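Local coordinates for protein probable fatty acyl-CoA transferase Rv3272 (Mycobacterium tuberculosis, PDB 5YX6) that binds fatty acyl-CoAs of varying chain length, palmitoyl-CoA most tightly, and probably acts in fatty acid metabolism as a homodimeric family III CoA transferase, at residues R14-T19 against D94-V99; Q172-A177 against D208-L213; Y260-A265 against C330-W335; Q287-Q292 against A300-E305. One frame throughout, in Å; residues are numbered along the deposited sequence.

Contacts 1 and 2 are buried, contacts 3 and 4 partly so, with contact 4 farthest out, its centre about 37 Å from the centre of the chain. Contact 1 joins two neighbouring parallel strands of the Rossmann sheet through backbone bonds and polar side chains at their start. Contact 2 is purely apolar, a helix crossing beside the second subunit, which contact 3 also touches. Contact 3 pairs two antiparallel strands of a small sheet. The 287-292 and 300-305 segments of contact 4 fall within the chain between those two strands, and the centres of contacts 3 and 4 are about 20 Å apart; in contact 4 an aromatic ring and a long salt bridge replace backbone pairing.

Contact 1 (R14-T19 against D94-V99); sequences RVLDFT and DTADVV
R14 runs out extended, CG anti to the backbone N (chi1 173°), and bends at its third torsion so that NH1 comes down on T95. D97 has CG anti to its carbonyl carbon, which swings OD2 back to the start of strand 14-17. There OD2 of D97 takes the backbone N-H of R14 through its anti lone pair, at 2.7 Å and nearly straight (168°). R14 O is gripped twice, by D97 N at 2.9 Å and V98 N at 3.2 Å, and L16 N then reaches V98 O at 2.9 Å. This is the parallel pairing of two strands in a Rossmann-type sheet with order 3-2-1-4-5-6. V15 and V98 lie side by side on one face. On the other face L16 CB meets V99 CG2 at 4.1 Å; beyond the bridges L16 CD1 touches A96 CB and F18 CE1 touches V99 CG1, against helix 83-94 (M89, L92, A93). NH1 of R14 donates to T95 OG1 at 3.1 Å, near the guanidinium plane, while that hydroxyl also bonds L92 O and R14 NE pairs with E37. D97 OD1 bridges to R193, a residue of the benzamidine pocket, so one carboxylate ties the strand start to that pocket and probably stays ionised.

Contact 2 (Q172-A177 against D208-L213); sequences QLVDNA and DVAVGL
Two helices cross here almost at right angles, 105° between their directions, with the axes of the short segments 9.5 Å apart; this is helix-on-helix packing in the core of the family III CoA-transferase fold, at the dimer interface. L213, A177 and V174 carry most of it. A177 points its CB toward helix 206-213 and lodges against two residues one turn apart: V209 CG1 at 3.9 Å and L213 CD1, also at 3.9 Å. L213 reaches it with CG anti to its carbonyl carbon and an extended chi2 (175°), which puts CD1 at the front. L213 CD1 also meets L173 CD1 at 4.1 Å, the two leucines running antiparallel alongside each other; L173 gets there with CG in the crowded place between backbone N and carbonyl carbon, and also packs on L173 of the second subunit. D175, the inferred nucleophile, sits on the same helix with its CB turned away from this packing. N176 ND2 of the second subunit bonds L213 O. V174, flanked by V149, A150 and M206, finishes the crossing with one branch: its CG2, beside the backbone N, rests on A210 CB at 4.0 Å.

Contact 3 (Y260-A265 against C330-W335); sequences YIVISA and CLAHTW
The imidazole of H333 carries L331 CB over one face, 4.0 Å above the ring plane and offset toward the rim. The phenol of Y260 swings away from the 330-335 segment to pack on P166 of the second subunit. The indole of W335 likewise meets the second subunit, bonding Q214 there through NE1 and packing on G154. Apart from these rings, the contact is made mainly by backbone pairing. V262 and C330 form an antiparallel hydrogen-bonded pair: V262 N gives to C330 O at 2.9 Å, nearly along the C=O axis, and C330 N returns to V262 O at 3.0 Å, in the carbonyl plane. Their side chains share a face. C330 SG takes the crowded place between backbone N and carbonyl carbon (chi1 66°) and comes to 3.9 Å from V262 CB, while V262 CG2 faces A332 CB at 4.3 Å. A332 centres an inverse gamma turn, closed by a weak H333 N to L331 O bond. Strand 260-264 is the middle of three, between 253-255 and 328-331; helix 315-324 packs on its I261 and I263 through W318, V319 and L322, while C330 meets E152 of the second subunit.

Contact 4 (Q287-Q292 against A300-E305); sequences QRFAEQ and AELTAE
Two arginines grip the carboxylate of E305, R280 NH2 at OE1 and R288 NH2 at OE2, the latter a long salt bridge of 3.5 Å with the guanidinium and carboxylate planes turned 62° apart. NH1 of R288 pairs more firmly with D286, so this arginine is shared between two acids, and E305, between two arginines, probably stays ionised. With CG of E305 anti to its carbonyl carbon, CG lies 3.9 Å from R288 NH2, and the bend at chi2 (-70°) turns OE2 to the same nitrogen.

The apolar heart is the ring of F289, whose CG stands anti to the carbonyl carbon and whose CB points at helix 299-310. R288 CB covers one face, 3.9 Å above the F289 ring plane and over its centre. On the opposite face L302 CD1 makes a CH-pi contact, 4.1 Å from the F289 ring centroid and only 13° off the normal. E301 CB sits at the edge, in plane, near CZ of F289. F289 CE1 lies 3.5 Å from L302 CB and as near to its N and CA. W271 of helix 268-277 touches both F289 and L302.

Around this ring side chains hold the backbone: R288 O takes N298 ND2 and F289 O takes R295 NH1. This is loop-on-helix packing, an aromatic residue from the loop before helix 292-297 wedged against helix 299-310, probably in the small domain of the CoA-transferase fold.

Contact 1 (R14-T19 against D94-V99)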
loop_
_atom_site.group_PDB
_atom_site.type_symbol
_atom_site.label_atom_id
_atom_site.label_comp_id
_atom_site.label_asym_id
_atom_site.label_seq_id
_atom_site.Cartn_x
_atom_site.Cartn_y
_atom_site.Cartn_z
ATOM N N ARG A 14 19.263 -13.597 -9.565
ATOM C CA ARG A 14 18.882 -13.091 -10.873
ATOM C C ARG A 14 17.369 -13.157 -11.060
ATOM O O ARG A 14 16.744 -14.185 -10.807
ATOM C CB ARG A 14 19.592 -13.875 -11.981
ATOM C CG ARG A 14 19.102 -13.518 -13.377
ATOM C CD ARG A 14 19.951 -14.163 -14.424
ATOM N NE ARG A 14 21.297 -13.611 -14.404
ATOM C CZ ARG A 14 22.287 -14.028 -15.189
ATOM N NH1 ARG A 14 22.070 -14.993 -16.074
ATOM N NH2 ARG A 14 23.488 -13.467 -15.102
ATOM N N VAL A 15 16.787 -12.050 -11.502
ATOM C CA VAL A 15 15.348 -11.962 -11.688
ATOM C C VAL A 15 15.023 -11.680 -13.146
ATOM O O VAL A 15 15.597 -10.782 -13.750
ATOM C CB VAL A 15 14.735 -10.859 -10.799
ATOM C CG1 VAL A 15 13.228 -10.782 -10.992
ATOM C CG2 VAL A 15 15.098 -11.088 -9.324
ATOM N N LEU A 16 14.106 -12.459 -13.705
ATOM C CA LEU A 16 13.591 -12.231 -15.053
ATOM C C LEU A 16 12.261 -11.495 -14.986
ATOM O O LEU A 16 11.259 -12.080 -14.575
ATOM C CB LEU A 16 13.411 -13.555 -15.788
ATOM C CG LEU A 16 14.525 -13.919 -16.753
ATOM C CD1 LEU A 16 15.838 -13.962 -15.998
ATOM C CD2 LEU A 16 14.220 -15.251 -17.444
ATOM N N ASP A 17 12.246 -10.230 -15.393
ATOM C CA ASP A 17 11.077 -9.367 -15.172
ATOM C C ASP A 17 10.278 -9.154 -16.461
ATOM O O ASP A 17 10.665 -8.338 -17.294
ATOM C CB ASP A 17 11.532 -8.011 -14.598
ATOM C CG ASP A 17 10.364 -7.090 -14.208
ATOM O OD1 ASP A 17 9.198 -7.488 -14.415
ATOM O OD2 ASP A 17 10.614 -5.959 -13.698
ATOM N N PHE A 18 9.159 -9.864 -16.604
ATOM C CA PHE A 18 8.293 -9.732 -17.788
ATOM C C PHE A 18 7.219 -8.635 -17.648
ATOM O O PHE A 18 6.424 -8.433 -18.569
ATOM C CB PHE A 18 7.584 -11.067 -18.107
ATOM C CG PHE A 18 8.495 -12.170 -18.630
ATOM C CD1 PHE A 18 9.232 -12.963 -17.757
ATOM C CD2 PHE A 18 8.566 -12.444 -19.990
ATOM C CE1 PHE A 18 10.049 -13.986 -18.233
ATOM C CE2 PHE A 18 9.377 -13.461 -20.472
ATOM C CZ PHE A 18 10.122 -14.237 -19.591
ATOM N N THR A 19 7.198 -7.927 -16.520
ATOM C CA THR A 19 6.093 -7.008 -16.195
ATOM C C THR A 19 6.124 -5.683 -16.959
ATOM O O THR A 19 7.166 -5.268 -17.460
ATOM C CB THR A 19 6.073 -6.642 -14.688
ATOM O OG1 THR A 19 7.190 -5.798 -14.386
ATOM C CG2 THR A 19 6.112 -7.883 -13.806
ATOM N N ASP A 94 16.660 -20.878 -17.079
ATOM C CA ASP A 94 17.458 -21.909 -16.416
ATOM C C ASP A 94 18.486 -21.291 -15.468
ATOM O O ASP A 94 18.905 -21.920 -14.502
ATOM C CB ASP A 94 18.170 -22.802 -17.443
ATOM C CG ASP A 94 17.213 -23.742 -18.176
ATOM O OD1 ASP A 94 16.046 -23.894 -17.739
ATOM O OD2 ASP A 94 17.643 -24.338 -19.194
ATOM N N THR A 95 18.857 -20.042 -15.728
ATOM C CA THR A 95 19.868 -19.369 -14.931
ATOM C C THR A 95 19.256 -18.455 -13.875
ATOM O O THR A 95 19.981 -17.791 -13.132
ATOM C CB THR A 95 20.807 -18.522 -15.809
ATOM O OG1 THR A 95 20.085 -17.394 -16.325
ATOM C CG2 THR A 95 21.372 -19.349 -16.960
ATOM N N ALA A 96 17.928 -18.412 -13.807
ATOM C CA ALA A 96 17.252 -17.429 -12.960
ATOM C C ALA A 96 16.805 -17.989 -11.615
ATOM O O ALA A 96 16.477 -19.166 -11.492
ATOM C CB ALA A 96 16.056 -16.849 -13.693
ATOM N N ASP A 97 16.760 -17.117 -10.613
ATOM C CA ASP A 97 16.206 -17.468 -9.318
ATOM C C ASP A 97 14.708 -17.163 -9.278
ATOM O O ASP A 97 13.931 -17.887 -8.657
ATOM C CB ASP A 97 16.923 -16.703 -8.208
ATOM C CG ASP A 97 18.418 -16.968 -8.195
ATOM O OD1 ASP A 97 18.827 -17.992 -7.598
ATOM O OD2 ASP A 97 19.181 -16.153 -8.769
ATOM N N VAL A 98 14.308 -16.083 -9.942
ATOM C CA VAL A 98 12.913 -15.642 -9.935
ATOM C C VAL A 98 12.426 -15.260 -11.332
ATOM O O VAL A 98 13.152 -14.638 -12.106
ATOM C CB VAL A 98 12.700 -14.428 -9.007
ATOM C CG1 VAL A 98 11.248 -14.023 -8.986
ATOM C CG2 VAL A 98 13.181 -14.723 -7.584
ATOM N N VAL A 99 11.196 -15.641 -11.647
ATOM C CA VAL A 99 10.481 -15.055 -12.770
ATOM C C VAL A 99 9.308 -14.206 -12.256
ATOM O O VAL A 99 8.515 -14.677 -11.438
ATOM C CB VAL A 99 9.971 -16.147 -13.742
ATOM C CG1 VAL A 99 8.958 -15.571 -14.720
ATOM C CG2 VAL A 99 11.140 -16.766 -14.474
#

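Contact 2 (Q172-A177 against D208-L213)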
loop_
_atom_site.group_PDB
_atom_site.type_symbol
_atom_site.label_atom_id
_atom_site.label_comp_id
_atom_site.label_asym_id
_atom_site.label_seq_id
_atom_site.Cartn_x
_atom_site.Cartn_y
_atom_site.Cartn_z
ATOM N N GLN A 172 -2.213 6.565 -7.742
ATOM C CA GLN A 172 -2.311 5.152 -8.092
ATOM C C GLN A 172 -1.947 4.294 -6.896
ATOM O O GLN A 172 -0.887 3.655 -6.875
ATOM C CB GLN A 172 -1.406 4.811 -9.283
ATOM C CG GLN A 172 -1.848 5.389 -10.629
ATOM C CD GLN A 172 -1.733 6.904 -10.685
ATOM O OE1 GLN A 172 -0.628 7.449 -10.719
ATOM N NE2 GLN A 172 -2.871 7.591 -10.670
ATOM N N LEU A 173 -2.831 4.275 -5.902
ATOM C CA LEU A 173 -2.510 3.622 -4.646
ATOM C C LEU A 173 -2.523 2.108 -4.797
ATOM O O LEU A 173 -1.748 1.415 -4.145
ATOM C CB LEU A 173 -3.482 4.041 -3.541
ATOM C CG LEU A 173 -4.898 3.471 -3.617
ATOM C CD1 LEU A 173 -5.495 3.309 -2.235
ATOM C CD2 LEU A 173 -5.776 4.354 -4.481
ATOM N N VAL A 174 -3.384 1.601 -5.664
ATOM C CA VAL A 174 -3.524 0.159 -5.813
ATOM C C VAL A 174 -2.315 -0.443 -6.534
ATOM O O VAL A 174 -1.824 -1.506 -6.153
ATOM C CB VAL A 174 -4.827 -0.192 -6.551
ATOM C CG1 VAL A 174 -4.858 -1.663 -6.918
ATOM C CG2 VAL A 174 -6.018 0.157 -5.682
ATOM N N ASP A 175 -1.834 0.255 -7.559
ATOM C CA ASP A 175 -0.589 -0.094 -8.236
ATOM C C ASP A 175 0.601 -0.134 -7.287
ATOM O O ASP A 175 1.304 -1.131 -7.202
ATOM C CB ASP A 175 -0.281 0.907 -9.352
ATOM C CG ASP A 175 -1.033 0.614 -10.631
ATOM O OD1 ASP A 175 -1.669 -0.454 -10.713
ATOM O OD2 ASP A 175 -0.967 1.444 -11.566
ATOM N N ASN A 176 0.830 0.964 -6.577
ATOM C CA ASN A 176 2.029 1.072 -5.774
ATOM C C ASN A 176 1.973 0.137 -4.574
ATOM O O ASN A 176 2.976 -0.503 -4.244
ATOM C CB ASN A 176 2.254 2.524 -5.358
ATOM C CG ASN A 176 2.580 3.421 -6.559
ATOM O OD1 ASN A 176 3.423 3.085 -7.397
ATOM N ND2 ASN A 176 1.901 4.558 -6.652
ATOM N N ALA A 177 0.804 -0.006 -3.964
ATOM C CA ALA A 177 0.647 -0.986 -2.890
ATOM C C ALA A 177 0.843 -2.410 -3.403
ATOM O O ALA A 177 1.457 -3.237 -2.725
ATOM C CB ALA A 177 -0.720 -0.851 -2.220
ATOM N N ASP A 208 -7.172 -8.095 -4.595
ATOM C CA ASP A 208 -6.980 -8.603 -3.234
ATOM C C ASP A 208 -6.259 -7.579 -2.369
ATOM O O ASP A 208 -6.591 -7.406 -1.203
ATOM C CB ASP A 208 -6.207 -9.925 -3.245
ATOM C CG ASP A 208 -7.000 -11.065 -3.872
ATOM O OD1 ASP A 208 -8.189 -10.838 -4.185
ATOM O OD2 ASP A 208 -6.443 -12.181 -4.048
ATOM N N VAL A 209 -5.287 -6.892 -2.955
ATOM C CA VAL A 209 -4.578 -5.842 -2.251
ATOM C C VAL A 209 -5.512 -4.687 -1.893
ATOM O O VAL A 209 -5.467 -4.171 -0.778
ATOM C CB VAL A 209 -3.403 -5.320 -3.077
ATOM C CG1 VAL A 209 -2.726 -4.162 -2.347
ATOM C CG2 VAL A 209 -2.402 -6.456 -3.345
ATOM N N ALA A 210 -6.360 -4.293 -2.841
ATOM C CA ALA A 210 -7.281 -3.179 -2.646
ATOM C C ALA A 210 -8.288 -3.490 -1.551
ATOM O O ALA A 210 -8.549 -2.652 -0.686
ATOM C CB ALA A 210 -8.003 -2.846 -3.939
ATOM N N VAL A 211 -8.835 -4.702 -1.590
ATOM C CA VAL A 211 -9.731 -5.182 -0.543
ATOM C C VAL A 211 -9.002 -5.115 0.797
ATOM O O VAL A 211 -9.537 -4.619 1.786
ATOM C CB VAL A 211 -10.218 -6.625 -0.834
ATOM C CG1 VAL A 211 -10.754 -7.284 0.419
ATOM C CG2 VAL A 211 -11.277 -6.627 -1.945
ATOM N N GLY A 212 -7.760 -5.586 0.806
ATOM C CA GLY A 212 -6.945 -5.562 2.005
ATOM C C GLY A 212 -6.746 -4.175 2.582
ATOM O O GLY A 212 -6.789 -4.000 3.791
ATOM N N LEU A 213 -6.528 -3.187 1.725
ATOM C CA LEU A 213 -6.359 -1.810 2.189
ATOM C C LEU A 213 -7.603 -1.249 2.886
ATOM O O LEU A 213 -7.488 -0.349 3.708
ATOM C CB LEU A 213 -5.958 -0.903 1.019
ATOM C CG LEU A 213 -4.589 -1.214 0.395
ATOM C CD1 LEU A 213 -4.348 -0.333 -0.824
ATOM C CD2 LEU A 213 -3.451 -1.039 1.414
#

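Contact 3 (Y260-A265 against C330-W335)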
loop_
_atom_site.group_PDB
_atom_site.type_symbol
_atom_site.label_atom_id
_atom_site.label_comp_id
_atom_site.label_asym_id
_atom_site.label_seq_id
_atom_site.Cartn_x
_atom_site.Cartn_y
_atom_site.Cartn_z
ATOM N N TYR A 260 -7.599 25.270 6.259
ATOM C CA TYR A 260 -8.081 24.205 7.121
ATOM C C TYR A 260 -6.962 23.622 7.972
ATOM O O TYR A 260 -5.800 23.612 7.561
ATOM C CB TYR A 260 -8.705 23.099 6.289
ATOM C CG TYR A 260 -10.142 23.331 5.930
ATOM C CD1 TYR A 260 -10.490 24.123 4.840
ATOM C CD2 TYR A 260 -11.155 22.736 6.668
ATOM C CE1 TYR A 260 -11.821 24.328 4.505
ATOM C CE2 TYR A 260 -12.481 22.927 6.341
ATOM C CZ TYR A 260 -12.811 23.724 5.259
ATOM O OH TYR A 260 -14.138 23.908 4.940
ATOM N N ILE A 261 -7.314 23.122 9.152
ATOM C CA ILE A 261 -6.352 22.396 9.969
ATOM C C ILE A 261 -6.878 20.990 10.243
ATOM O O ILE A 261 -8.057 20.796 10.525
ATOM C CB ILE A 261 -6.043 23.122 11.319
ATOM C CG1 ILE A 261 -4.910 22.405 12.067
ATOM C CG2 ILE A 261 -7.283 23.213 12.207
ATOM C CD1 ILE A 261 -4.584 23.015 13.417
ATOM N N VAL A 262 -5.989 20.014 10.145
ATOM C CA VAL A 262 -6.304 18.641 10.499
ATOM C C VAL A 262 -5.873 18.359 11.941
ATOM O O VAL A 262 -4.711 18.540 12.273
ATOM C CB VAL A 262 -5.603 17.659 9.543
ATOM C CG1 VAL A 262 -5.872 16.230 9.957
ATOM C CG2 VAL A 262 -6.047 17.917 8.101
ATOM N N ILE A 263 -6.810 17.926 12.782
ATOM C CA ILE A 263 -6.541 17.662 14.192
ATOM C C ILE A 263 -7.021 16.283 14.616
ATOM O O ILE A 263 -8.135 15.883 14.294
ATOM C CB ILE A 263 -7.227 18.701 15.120
ATOM C CG1 ILE A 263 -6.727 20.120 14.846
ATOM C CG2 ILE A 263 -6.998 18.348 16.569
ATOM C CD1 ILE A 263 -7.561 21.201 15.540
ATOM N N SER A 264 -6.189 15.559 15.351
ATOM C CA SER A 264 -6.648 14.337 16.001
ATOM C C SER A 264 -6.321 14.381 17.493
ATOM O O SER A 264 -5.162 14.272 17.892
ATOM C CB SER A 264 -6.026 13.099 15.357
ATOM O OG SER A 264 -6.654 11.932 15.860
ATOM N N ALA A 265 -7.353 14.549 18.307
ATOM C CA ALA A 265 -7.191 14.687 19.742
ATOM C C ALA A 265 -8.409 14.118 20.452
ATOM O O ALA A 265 -9.212 14.854 21.021
ATOM C CB ALA A 265 -6.972 16.142 20.119
ATOM N N CYS A 330 -1.880 19.113 11.656
ATOM C CA CYS A 330 -1.089 19.531 10.499
ATOM C C CYS A 330 -1.940 20.284 9.493
ATOM O O CYS A 330 -3.167 20.260 9.573
ATOM C CB CYS A 330 -0.466 18.321 9.809
ATOM S SG CYS A 330 -1.713 17.242 9.055
ATOM N N LEU A 331 -1.285 20.961 8.553
ATOM C CA LEU A 331 -1.979 21.490 7.374
ATOM C C LEU A 331 -2.229 20.359 6.389
ATOM O O LEU A 331 -1.445 19.400 6.313
ATOM C CB LEU A 331 -1.168 22.591 6.684
ATOM C CG LEU A 331 -0.771 23.810 7.513
ATOM C CD1 LEU A 331 0.060 24.763 6.669
ATOM C CD2 LEU A 331 -2.002 24.497 8.090
ATOM N N ALA A 332 -3.289 20.485 5.603
ATOM C CA ALA A 332 -3.509 19.565 4.496
ATOM C C ALA A 332 -2.743 20.061 3.279
ATOM O O ALA A 332 -3.305 20.741 2.427
ATOM C CB ALA A 332 -4.985 19.441 4.190
ATOM N N HIS A 333 -1.455 19.739 3.222
ATOM C CA HIS A 333 -0.579 20.212 2.154
ATOM C C HIS A 333 -1.014 19.689 0.800
ATOM O O HIS A 333 -1.509 18.564 0.693
ATOM C CB HIS A 333 0.872 19.778 2.373
ATOM C CG HIS A 333 1.491 20.284 3.637
ATOM N ND1 HIS A 333 1.855 21.602 3.813
ATOM C CD2 HIS A 333 1.859 19.637 4.768
ATOM C CE1 HIS A 333 2.398 21.748 5.008
ATOM N NE2 HIS A 333 2.415 20.570 5.608
ATOM N N THR A 334 -0.807 20.513 -0.225
ATOM C CA THR A 334 -0.876 20.085 -1.617
ATOM C C THR A 334 0.439 19.417 -2.004
ATOM O O THR A 334 1.453 19.576 -1.311
ATOM C CB THR A 334 -1.121 21.270 -2.573
ATOM O OG1 THR A 334 0.024 22.134 -2.564
ATOM C CG2 THR A 334 -2.364 22.053 -2.154
ATOM N N TRP A 335 0.418 18.676 -3.104
ATOM C CA TRP A 335 1.628 18.056 -3.633
ATOM C C TRP A 335 2.723 19.104 -3.819
ATOM O O TRP A 335 3.872 18.886 -3.426
ATOM C CB TRP A 335 1.331 17.325 -4.960
ATOM C CG TRP A 335 0.404 16.148 -4.787
ATOM C CD1 TRP A 335 0.382 15.271 -3.737
ATOM C CD2 TRP A 335 -0.645 15.728 -5.675
ATOM N NE1 TRP A 335 -0.609 14.332 -3.920
ATOM C CE2 TRP A 335 -1.256 14.597 -5.098
ATOM C CE3 TRP A 335 -1.123 16.197 -6.904
ATOM C CZ2 TRP A 335 -2.319 13.930 -5.707
ATOM C CZ3 TRP A 335 -2.182 15.535 -7.501
ATOM C CH2 TRP A 335 -2.767 14.415 -6.902
#

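Contact 4 (Q287-Q292 against A300-E305)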
loop_
_atom_site.group_PDB
_atom_site.type_symbol
_atom_site.label_atom_id
_atom_site.label_comp_id
_atom_site.label_asym_id
_atom_site.label_seq_id
_atom_site.Cartn_x
_atom_site.Cartn_y
_atom_site.Cartn_z
ATOM N N GLN A 287 -21.872 18.331 29.005
ATOM C CA GLN A 287 -22.434 16.978 28.990
ATOM C C GLN A 287 -22.558 16.385 27.581
ATOM O O GLN A 287 -22.709 15.175 27.421
ATOM C CB GLN A 287 -23.805 16.976 29.671
ATOM N N ARG A 288 -22.487 17.236 26.563
ATOM C CA ARG A 288 -22.549 16.777 25.179
ATOM C C ARG A 288 -21.226 16.202 24.685
ATOM O O ARG A 288 -21.200 15.420 23.725
ATOM C CB ARG A 288 -23.017 17.921 24.271
ATOM C CG ARG A 288 -24.400 18.373 24.678
ATOM C CD ARG A 288 -24.977 19.563 23.937
ATOM N NE ARG A 288 -24.133 20.209 22.937
ATOM C CZ ARG A 288 -23.475 21.345 23.149
ATOM N NH1 ARG A 288 -23.526 21.925 24.339
ATOM N NH2 ARG A 288 -22.756 21.896 22.185
ATOM N N PHE A 289 -20.129 16.603 25.324
ATOM C CA PHE A 289 -18.805 16.270 24.822
ATOM C C PHE A 289 -17.862 15.648 25.856
ATOM O O PHE A 289 -16.758 15.219 25.506
ATOM C CB PHE A 289 -18.139 17.523 24.259
ATOM C CG PHE A 289 -18.998 18.294 23.313
ATOM C CD1 PHE A 289 -19.526 17.693 22.189
ATOM C CD2 PHE A 289 -19.258 19.635 23.535
ATOM C CE1 PHE A 289 -20.310 18.408 21.313
ATOM C CE2 PHE A 289 -20.037 20.355 22.660
ATOM C CZ PHE A 289 -20.563 19.741 21.547
ATOM N N ALA A 290 -18.290 15.565 27.112
ATOM C CA ALA A 290 -17.366 15.203 28.190
ATOM C C ALA A 290 -16.811 13.779 28.057
ATOM O O ALA A 290 -15.622 13.556 28.276
ATOM C CB ALA A 290 -18.044 15.379 29.540
ATOM N N GLU A 291 -17.663 12.825 27.691
ATOM C CA GLU A 291 -17.210 11.459 27.432
ATOM C C GLU A 291 -17.046 11.261 25.925
ATOM O O GLU A 291 -17.699 11.943 25.134
ATOM C CB GLU A 291 -18.189 10.434 28.015
ATOM N N GLN A 292 -16.174 10.339 25.530
ATOM C CA GLN A 292 -15.853 10.151 24.114
ATOM C C GLN A 292 -17.033 9.637 23.294
ATOM O O GLN A 292 -17.190 10.008 22.129
ATOM C CB GLN A 292 -14.667 9.208 23.936
ATOM C CG GLN A 292 -14.239 9.092 22.479
ATOM C CD GLN A 292 -12.896 8.415 22.306
ATOM O OE1 GLN A 292 -12.054 8.427 23.212
ATOM N NE2 GLN A 292 -12.679 7.828 21.131
ATOM N N ALA A 300 -21.646 16.295 15.267
ATOM C CA ALA A 300 -21.982 17.451 14.448
ATOM C C ALA A 300 -21.907 18.751 15.242
ATOM O O ALA A 300 -21.344 19.742 14.776
ATOM C CB ALA A 300 -23.367 17.276 13.839
ATOM N N GLU A 301 -22.486 18.740 16.436
ATOM C CA GLU A 301 -22.409 19.880 17.348
ATOM C C GLU A 301 -20.960 20.229 17.703
ATOM O O GLU A 301 -20.592 21.407 17.751
ATOM C CB GLU A 301 -23.207 19.594 18.629
ATOM C CG GLU A 301 -24.730 19.602 18.451
ATOM C CD GLU A 301 -25.261 18.335 17.769
ATOM O OE1 GLU A 301 -24.528 17.321 17.728
ATOM O OE2 GLU A 301 -26.408 18.356 17.261
ATOM N N LEU A 302 -20.140 19.202 17.938
ATOM C CA LEU A 302 -18.742 19.402 18.303
ATOM C C LEU A 302 -17.916 20.181 17.274
ATOM O O LEU A 302 -17.215 21.126 17.642
ATOM C CB LEU A 302 -18.074 18.055 18.588
ATOM C CG LEU A 302 -16.592 18.137 18.987
ATOM C CD1 LEU A 302 -16.400 19.128 20.112
ATOM C CD2 LEU A 302 -16.068 16.781 19.419
ATOM N N THR A 303 -17.978 19.801 16.003
ATOM C CA THR A 303 -17.208 20.505 14.974
ATOM C C THR A 303 -17.635 21.967 14.913
ATOM O O THR A 303 -16.830 22.853 14.605
ATOM C CB THR A 303 -17.328 19.849 13.571
ATOM O OG1 THR A 303 -17.605 20.848 12.576
ATOM C CG2 THR A 303 -18.409 18.809 13.559
ATOM N N ALA A 304 -18.913 22.214 15.183
ATOM C CA ALA A 304 -19.432 23.573 15.216
ATOM C C ALA A 304 -18.774 24.389 16.320
ATOM O O ALA A 304 -18.317 25.515 16.094
ATOM C CB ALA A 304 -20.930 23.553 15.415
ATOM N N GLU A 305 -18.708 23.808 17.512
ATOM C CA GLU A 305 -18.097 24.491 18.654
ATOM C C GLU A 305 -16.605 24.719 18.421
ATOM O O GLU A 305 -16.083 25.789 18.717
ATOM C CB GLU A 305 -18.335 23.704 19.939
ATOM C CG GLU A 305 -19.816 23.587 20.318
ATOM C CD GLU A 305 -20.453 24.907 20.777
ATOM O OE1 GLU A 305 -19.711 25.880 21.059
ATOM O OE2 GLU A 305 -21.707 24.965 20.846
#